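Local coordinates for cytochrome c552 (PDB 5ZE8), which carries five heme c groups and probably transfers electrons at low potential in a thermophilic purple sulfur photosynthetic bacterium, at residues 70-78 and 411-422. Residues are numbered along the deposited sequence; the frame is centred on the assembly and turned at random.
Sequences PIHGLFYQQ and LVEKFTQLPAEL. With HEC (heme c), chain C.
Helix 70-79, which lines a heme c pocket, packs through Pro70, Ile71, Leu74 and Phe75 against two short helices near the C-terminus and the turn that joins them. No hydrogen bond crosses the contact; it is held by apolar side chains. Leu74 meets Phe415 most closely. Its CD2 sits over one face of the Phe415 ring, 4.0 Å from the centroid and 21° off the normal, a CH-pi contact. Its CD1 lies 3.5 Å from Phe415 CD1, near the root of the ring. CG of Leu74 points opposite to its own backbone N (chi1 -170°), which carries both methyls out to the ring. The other face of that ring is covered by Lys414 CG. With alanine in place of Phe415, the Leu74 methyls would probably lose their aromatic platform and a gap would open beside the helix.

Phe415 also starts a type I beta turn that ends at Leu418, and Pro419 then takes the N-cap position of the next helix. This turn brings Leu418 beside Leu74, with its CD2 3.9 Å from Leu74 CD1. The same CD2 is 3.6 Å from Pro70 O. Further on, Leu422 CD1 touches Pro70 CG at 3.7 Å. The Ile71 and Leu422 side chains lie alongside each other, pointing opposite ways.

The heme lies behind this layer. Phe75 CD1 is 3.4 Å from the heme methyl CMA, while Phe75 CZ reaches Leu411 CD1 near the plane of the ring. Ile71 likewise touches both sides: CG2 packs on the propionate carbon CGA, and CG1 faces Leu422 CD1.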
ATOM      1  N   PRO A  70      11.861   5.936   5.307  1.00 14.26           N
ATOM      2  CA  PRO A  70      13.140   5.282   5.554  1.00 14.97           C
ATOM      3  C   PRO A  70      13.204   3.803   5.172  1.00 13.14           C
ATOM      4  O   PRO A  70      14.265   3.275   4.882  1.00 14.14           O
ATOM      5  CB  PRO A  70      13.303   5.453   7.069  1.00 14.37           C
ATOM      6  CG  PRO A  70      11.946   5.495   7.539  1.00 16.80           C
ATOM      7  CD  PRO A  70      11.101   6.152   6.534  1.00 15.09           C
ATOM      8  N   ILE A  71      12.061   3.101   5.067  1.00 13.24           N
ATOM      9  CA  ILE A  71      12.050   1.726   4.585  1.00 12.90           C
ATOM     10  C   ILE A  71      12.359   1.688   3.106  1.00 13.99           C
ATOM     11  O   ILE A  71      13.292   1.068   2.639  1.00 13.96           O
ATOM     12  CB  ILE A  71      10.691   1.045   4.907  1.00 14.28           C
ATOM     13  CG1 ILE A  71      10.535   0.861   6.432  1.00 14.19           C
ATOM     14  CG2 ILE A  71      10.608  -0.278   4.223  1.00 14.93           C
ATOM     15  CD1 ILE A  71       9.164   0.253   6.841  1.00 14.60           C
ATOM     16  N   HIS A  72      11.554   2.405   2.320  1.00 12.13           N
ATOM     17  CA  HIS A  72      11.864   2.509   0.911  1.00 12.28           C
ATOM     18  C   HIS A  72      13.263   3.079   0.706  1.00 12.56           C
ATOM     19  O   HIS A  72      13.988   2.639  -0.201  1.00 13.88           O
ATOM     20  CB  HIS A  72      10.851   3.432   0.171  1.00 11.98           C
ATOM     21  CG  HIS A  72      11.235   3.751  -1.243  1.00 12.00           C
ATOM     22  ND1 HIS A  72      11.324   2.796  -2.228  1.00 11.44           N
ATOM     23  CD2 HIS A  72      11.486   4.933  -1.849  1.00 11.86           C
ATOM     24  CE1 HIS A  72      11.638   3.390  -3.373  1.00 11.79           C
ATOM     25  NE2 HIS A  72      11.779   4.668  -3.165  1.00 11.80           N
ATOM     26  N   GLY A  73      13.660   4.025   1.508  1.00 12.58           N
ATOM     27  CA  GLY A  73      15.004   4.631   1.316  1.00 13.48           C
ATOM     28  C   GLY A  73      16.137   3.699   1.486  1.00 14.01           C
ATOM     29  O   GLY A  73      17.172   3.817   0.779  1.00 15.69           O
ATOM     30  N   LEU A  74      16.010   2.766   2.427  1.00 14.55           N
ATOM     31  CA  LEU A  74      17.075   1.786   2.719  1.00 15.95           C
ATOM     32  C   LEU A  74      17.206   0.909   1.438  1.00 15.56           C
ATOM     33  O   LEU A  74      18.313   0.626   0.927  1.00 17.29           O
ATOM     34  CB  LEU A  74      16.675   0.929   3.937  1.00 20.82           C
ATOM     35  CG  LEU A  74      17.746   0.001   4.555  1.00 29.08           C
ATOM     36  CD1 LEU A  74      17.165  -0.635   5.818  1.00 30.52           C
ATOM     37  CD2 LEU A  74      18.347  -1.068   3.672  1.00 34.03           C
ATOM     38  N   PHE A  75      16.083   0.410   0.907  1.00 14.94           N
ATOM     39  CA  PHE A  75      16.112  -0.457  -0.265  1.00 14.65           C
ATOM     40  C   PHE A  75      16.594   0.346  -1.501  1.00 14.26           C
ATOM     41  O   PHE A  75      17.389  -0.151  -2.305  1.00 15.90           O
ATOM     42  CB  PHE A  75      14.766  -1.074  -0.541  1.00 15.14           C
ATOM     43  CG  PHE A  75      14.401  -2.213   0.347  1.00 17.80           C
ATOM     44  CD1 PHE A  75      13.957  -2.034   1.621  1.00 17.98           C
ATOM     45  CD2 PHE A  75      14.664  -3.512  -0.122  1.00 24.19           C
ATOM     46  CE1 PHE A  75      13.583  -3.103   2.392  1.00 20.63           C
ATOM     47  CE2 PHE A  75      14.301  -4.573   0.664  1.00 26.63           C
ATOM     48  CZ  PHE A  75      13.753  -4.362   1.893  1.00 20.02           C
ATOM     49  N   TYR A  76      16.134   1.598  -1.657  1.00 13.33           N
ATOM     50  CA  TYR A  76      16.562   2.459  -2.764  1.00 12.77           C
ATOM     51  C   TYR A  76      18.085   2.691  -2.741  1.00 14.35           C
ATOM     52  O   TYR A  76      18.749   2.546  -3.825  1.00 14.94           O
ATOM     53  CB  TYR A  76      15.779   3.749  -2.817  1.00 12.79           C
ATOM     54  CG  TYR A  76      16.058   4.642  -4.010  1.00 11.62           C
ATOM     55  CD1 TYR A  76      17.159   5.518  -4.053  1.00 12.35           C
ATOM     56  CD2 TYR A  76      15.359   4.488  -5.139  1.00 12.43           C
ATOM     57  CE1 TYR A  76      17.431   6.312  -5.141  1.00 11.52           C
ATOM     58  CE2 TYR A  76      15.594   5.295  -6.234  1.00 11.18           C
ATOM     59  CZ  TYR A  76      16.591   6.229  -6.221  1.00 11.78           C
ATOM     60  OH  TYR A  76      16.824   6.962  -7.340  1.00 11.84           O
ATOM     61  N   GLN A  77      18.611   2.927  -1.569  1.00 15.58           N
ATOM     62  CA  GLN A  77      20.076   3.125  -1.445  1.00 16.82           C
ATOM     63  C   GLN A  77      20.807   1.864  -1.843  1.00 17.63           C
ATOM     64  O   GLN A  77      21.878   1.984  -2.567  1.00 18.62           O
ATOM     65  CB  GLN A  77      20.415   3.509  -0.015  1.00 19.47           C
ATOM     66  CG  GLN A  77      21.887   3.922   0.256  1.00 23.26           C
ATOM     67  CD  GLN A  77      22.387   5.159  -0.485  1.00 23.54           C
ATOM     68  OE1 GLN A  77      21.868   6.271  -0.318  1.00 29.35           O
ATOM     69  NE2 GLN A  77      23.443   4.977  -1.255  1.00 25.37           N
ATOM     70  N   GLN A  78      20.298   0.728  -1.384  1.00 16.76           N
ATOM     71  CA  GLN A  78      20.946  -0.562  -1.634  1.00 21.39           C
ATOM     72  C   GLN A  78      20.821  -0.970  -3.096  1.00 21.60           C
ATOM     73  O   GLN A  78      21.750  -1.598  -3.644  1.00 24.77           O
ATOM     74  CB  GLN A  78      20.460  -1.689  -0.673  1.00 25.61           C
ATOM     75  CG  GLN A  78      19.508  -2.761  -1.285  1.00 35.31           C
ATOM     76  CD  GLN A  78      18.994  -3.953  -0.399  1.00 44.83           C
ATOM     77  OE1 GLN A  78      19.537  -4.269   0.661  1.00 54.80           O
ATOM     78  NE2 GLN A  78      17.926  -4.642  -0.899  1.00 45.17           N
ATOM     79  N   LEU A 411      14.279  -9.322   7.852  1.00 18.72           N
ATOM     80  CA  LEU A 411      14.649  -7.941   7.576  1.00 18.51           C
ATOM     81  C   LEU A 411      14.639  -7.062   8.810  1.00 18.45           C
ATOM     82  O   LEU A 411      15.508  -6.154   8.973  1.00 20.51           O
ATOM     83  CB  LEU A 411      13.696  -7.326   6.523  1.00 20.23           C
ATOM     84  CG  LEU A 411      13.777  -7.930   5.124  1.00 20.29           C
ATOM     85  CD1 LEU A 411      12.628  -7.448   4.289  1.00 19.83           C
ATOM     86  CD2 LEU A 411      15.082  -7.618   4.411  1.00 23.89           C
ATOM     87  N   VAL A 412      13.703  -7.313   9.714  1.00 18.35           N
ATOM     88  CA  VAL A 412      13.627  -6.613  11.008  1.00 19.49           C
ATOM     89  C   VAL A 412      14.828  -6.955  11.856  1.00 21.68           C
ATOM     90  O   VAL A 412      15.374  -6.065  12.461  1.00 21.43           O
ATOM     91  CB  VAL A 412      12.333  -6.954  11.737  1.00 21.26           C
ATOM     92  CG1 VAL A 412      12.231  -6.299  13.118  1.00 23.63           C
ATOM     93  CG2 VAL A 412      11.129  -6.469  10.921  1.00 20.57           C
ATOM     94  N   GLU A 413      15.268  -8.201  11.774  1.00 21.78           N
ATOM     95  CA  GLU A 413      16.453  -8.588  12.575  1.00 25.09           C
ATOM     96  C   GLU A 413      17.730  -7.972  12.046  1.00 25.39           C
ATOM     97  O   GLU A 413      18.630  -7.586  12.831  1.00 25.69           O
ATOM     98  CB  GLU A 413      16.584 -10.097  12.645  1.00 30.54           C
ATOM     99  CG  GLU A 413      15.532 -10.661  13.554  1.00 36.03           C
ATOM    100  CD  GLU A 413      15.368 -12.148  13.392  1.00 42.76           C
ATOM    101  OE1 GLU A 413      16.389 -12.856  13.238  1.00 49.35           O
ATOM    102  OE2 GLU A 413      14.210 -12.598  13.457  1.00 51.42           O
ATOM    103  N   LYS A 414      17.809  -7.841  10.739  1.00 20.81           N
ATOM    104  CA  LYS A 414      18.974  -7.263  10.063  1.00 22.36           C
ATOM    105  C   LYS A 414      19.034  -5.742  10.195  1.00 23.23           C
ATOM    106  O   LYS A 414      20.048  -5.192  10.619  1.00 26.97           O
ATOM    107  CB  LYS A 414      19.039  -7.723   8.612  1.00 24.31           C
ATOM    108  CG  LYS A 414      20.260  -7.195   7.857  1.00 27.01           C
ATOM    109  CD  LYS A 414      20.602  -8.049   6.640  1.00 30.32           C
ATOM    110  CE  LYS A 414      22.087  -8.096   6.330  1.00 35.65           C
ATOM    111  NZ  LYS A 414      22.536  -6.787   5.815  1.00 38.00           N
ATOM    112  N   PHE A 415      17.959  -5.036   9.879  1.00 21.00           N
ATOM    113  CA  PHE A 415      17.977  -3.584   9.772  1.00 21.88           C
ATOM    114  C   PHE A 415      17.456  -2.896  11.003  1.00 21.17           C
ATOM    115  O   PHE A 415      16.402  -2.279  11.048  1.00 21.35           O
ATOM    116  CB  PHE A 415      17.293  -3.177   8.449  1.00 22.77           C
ATOM    117  CG  PHE A 415      18.081  -3.676   7.228  1.00 22.54           C
ATOM    118  CD1 PHE A 415      19.329  -3.102   6.899  1.00 27.28           C
ATOM    119  CD2 PHE A 415      17.633  -4.761   6.468  1.00 25.76           C
ATOM    120  CE1 PHE A 415      20.098  -3.569   5.818  1.00 26.75           C
ATOM    121  CE2 PHE A 415      18.384  -5.230   5.373  1.00 28.71           C
ATOM    122  CZ  PHE A 415      19.651  -4.646   5.071  1.00 29.01           C
ATOM    123  N   THR A 416      18.264  -2.978  12.103  1.00 19.77           N
ATOM    124  CA  THR A 416      17.789  -2.602  13.360  1.00 20.21           C
ATOM    125  C   THR A 416      17.876  -1.125  13.629  1.00 19.63           C
ATOM    126  O   THR A 416      17.359  -0.679  14.678  1.00 22.44           O
ATOM    127  CB  THR A 416      18.638  -3.325  14.463  1.00 19.20           C
ATOM    128  OG1 THR A 416      20.014  -3.057  14.174  1.00 20.09           O
ATOM    129  CG2 THR A 416      18.365  -4.808  14.416  1.00 21.20           C
ATOM    130  N   GLN A 417      18.454  -0.367  12.689  1.00 20.69           N
ATOM    131  CA  GLN A 417      18.442   1.097  12.750  1.00 24.69           C
ATOM    132  C   GLN A 417      17.183   1.735  12.219  1.00 24.07           C
ATOM    133  O   GLN A 417      16.878   2.873  12.595  1.00 22.65           O
ATOM    134  CB  GLN A 417      19.679   1.751  12.060  1.00 29.58           C
ATOM    135  CG  GLN A 417      19.512   2.472  10.675  1.00 37.25           C
ATOM    136  CD  GLN A 417      20.411   3.744  10.460  1.00 46.46           C
ATOM    137  OE1 GLN A 417      21.398   3.976  11.180  1.00 53.84           O
ATOM    138  NE2 GLN A 417      20.085   4.545   9.411  1.00 48.86           N
ATOM    139  N   LEU A 418      16.390   0.961  11.490  1.00 22.72           N
ATOM    140  CA  LEU A 418      15.042   1.470  11.165  1.00 22.47           C
ATOM    141  C   LEU A 418      14.250   1.838  12.441  1.00 23.97           C
ATOM    142  O   LEU A 418      14.356   1.196  13.477  1.00 24.55           O
ATOM    143  CB  LEU A 418      14.259   0.490  10.269  1.00 21.32           C
ATOM    144  CG  LEU A 418      14.859   0.180   8.884  1.00 21.60           C
ATOM    145  CD1 LEU A 418      14.195  -1.064   8.291  1.00 22.29           C
ATOM    146  CD2 LEU A 418      14.629   1.373   7.947  1.00 23.44           C
ATOM    147  N   PRO A 419      13.492   2.924  12.397  1.00 25.40           N
ATOM    148  CA  PRO A 419      12.689   3.316  13.511  1.00 26.09           C
ATOM    149  C   PRO A 419      11.851   2.158  14.096  1.00 30.05           C
ATOM    150  O   PRO A 419      11.118   1.452  13.356  1.00 24.51           O
ATOM    151  CB  PRO A 419      11.733   4.326  12.895  1.00 28.51           C
ATOM    152  CG  PRO A 419      12.475   4.929  11.782  1.00 28.61           C
ATOM    153  CD  PRO A 419      13.304   3.811  11.220  1.00 27.63           C
ATOM    154  N   ALA A 420      11.934   1.982  15.394  1.00 27.15           N
ATOM    155  CA  ALA A 420      11.327   0.805  16.044  1.00 30.28           C
ATOM    156  C   ALA A 420       9.803   0.815  15.947  1.00 29.27           C
ATOM    157  O   ALA A 420       9.160  -0.250  15.979  1.00 28.97           O
ATOM    158  CB  ALA A 420      11.794   0.691  17.485  1.00 32.47           C
ATOM    159  N   GLU A 421       9.256   2.014  15.778  1.00 34.18           N
ATOM    160  CA  GLU A 421       7.822   2.238  15.549  1.00 39.44           C
ATOM    161  C   GLU A 421       7.388   1.641  14.237  1.00 35.99           C
ATOM    162  O   GLU A 421       6.228   1.261  14.107  1.00 41.55           O
ATOM    163  CB  GLU A 421       7.485   3.745  15.474  1.00 50.59           C
ATOM    164  CG  GLU A 421       8.018   4.642  16.608  1.00 60.43           C
ATOM    165  CD  GLU A 421       8.666   5.937  16.086  1.00 68.66           C
ATOM    166  OE1 GLU A 421       9.797   5.885  15.528  1.00 75.61           O
ATOM    167  OE2 GLU A 421       8.046   7.016  16.252  1.00 78.06           O
ATOM    168  N   LEU A 422       8.275   1.613  13.230  1.00 29.02           N
ATOM    169  CA  LEU A 422       7.947   1.001  11.959  1.00 28.72           C
ATOM    170  C   LEU A 422       7.983  -0.441  12.040  1.00 26.54           C
ATOM    171  O   LEU A 422       7.040  -1.047  11.549  1.00 30.62           O
ATOM    172  CB  LEU A 422       8.846   1.414  10.799  1.00 25.12           C
ATOM    173  CG  LEU A 422       8.611   2.825  10.522  1.00 23.81           C
ATOM    174  CD1 LEU A 422       9.662   3.317   9.557  1.00 22.15           C
ATOM    175  CD2 LEU A 422       7.207   3.049   9.998  1.00 22.62           C
TER
HETATM  176 FE   HEC C 502       8.066   0.215  -4.277  1.00 10.52          FE
HETATM  177  CHA HEC C 502       6.340  -0.031  -1.302  1.00 11.37           C
HETATM  178  CHB HEC C 502      10.973  -0.254  -2.583  1.00 12.99           C
HETATM  179  CHC HEC C 502       9.746   0.114  -7.170  1.00 11.43           C
HETATM  180  CHD HEC C 502       5.175   0.671  -5.975  1.00  9.89           C
HETATM  181  NA  HEC C 502       8.605  -0.103  -2.411  1.00 12.34           N
HETATM  182  C1A HEC C 502       7.727  -0.154  -1.281  1.00 11.29           C
HETATM  183  C2A HEC C 502       8.440  -0.566  -0.101  1.00 13.49           C
HETATM  184  C3A HEC C 502       9.721  -0.660  -0.450  1.00 13.49           C
HETATM  185  C4A HEC C 502       9.809  -0.394  -1.851  1.00 12.71           C
HETATM  186  CMA HEC C 502      10.881  -1.060   0.405  1.00 14.14           C
HETATM  187  CAA HEC C 502       7.892  -0.672   1.271  1.00 12.08           C
HETATM  188  CBA HEC C 502       7.828   0.764   1.861  1.00 11.47           C
HETATM  189  CGA HEC C 502       7.260   0.930   3.235  1.00 11.50           C
HETATM  190  O1A HEC C 502       7.252   2.053   3.864  1.00 12.95           O
HETATM  191  O2A HEC C 502       6.734  -0.046   3.863  1.00 12.93           O
HETATM  192  NB  HEC C 502      10.045   0.054  -4.745  1.00 10.91           N
HETATM  193  C1B HEC C 502      11.068  -0.059  -3.927  1.00 12.94           C
HETATM  194  C2B HEC C 502      12.279   0.008  -4.683  1.00 12.31           C
HETATM  195  C3B HEC C 502      12.009   0.046  -6.010  1.00 12.73           C
HETATM  196  C4B HEC C 502      10.518   0.051  -6.035  1.00 12.98           C
HETATM  197  CMB HEC C 502      13.629  -0.050  -4.048  1.00 13.65           C
HETATM  198  CAB HEC C 502      12.869   0.050  -7.198  1.00 13.10           C
HETATM  199  CBB HEC C 502      13.942  -0.874  -7.209  1.00 13.39           C
HETATM  200  NC  HEC C 502       7.561   0.342  -6.189  1.00 11.39           N
HETATM  201  C1C HEC C 502       8.389   0.215  -7.329  1.00 10.03           C
HETATM  202  C2C HEC C 502       7.653   0.307  -8.541  1.00  9.80           C
HETATM  203  C3C HEC C 502       6.340   0.534  -8.197  1.00  9.94           C
HETATM  204  C4C HEC C 502       6.323   0.561  -6.733  1.00  9.06           C
HETATM  205  CMC HEC C 502       8.233   0.268  -9.907  1.00  9.38           C
HETATM  206  CAC HEC C 502       5.168   0.715  -9.073  1.00 10.04           C
HETATM  207  CBC HEC C 502       4.955  -0.326 -10.019  1.00 11.67           C
HETATM  208  ND  HEC C 502       6.194   0.368  -3.751  1.00 10.35           N
HETATM  209  C1D HEC C 502       5.118   0.590  -4.549  1.00 10.18           C
HETATM  210  C2D HEC C 502       3.880   0.605  -3.813  1.00 11.62           C
HETATM  211  C3D HEC C 502       4.186   0.347  -2.543  1.00 11.32           C
HETATM  212  C4D HEC C 502       5.646   0.197  -2.499  1.00 12.31           C
HETATM  213  CMD HEC C 502       2.528   0.785  -4.415  1.00 11.37           C
HETATM  214  CAD HEC C 502       3.224   0.278  -1.349  1.00 11.41           C
HETATM  215  CBD HEC C 502       2.901  -1.172  -1.204  1.00 12.16           C
HETATM  216  CGD HEC C 502       2.003  -1.484  -0.005  1.00 11.75           C
HETATM  217  O1D HEC C 502       1.429  -0.635   0.620  1.00 12.67           O
HETATM  218  O2D HEC C 502       1.904  -2.694   0.394  1.00 12.67           O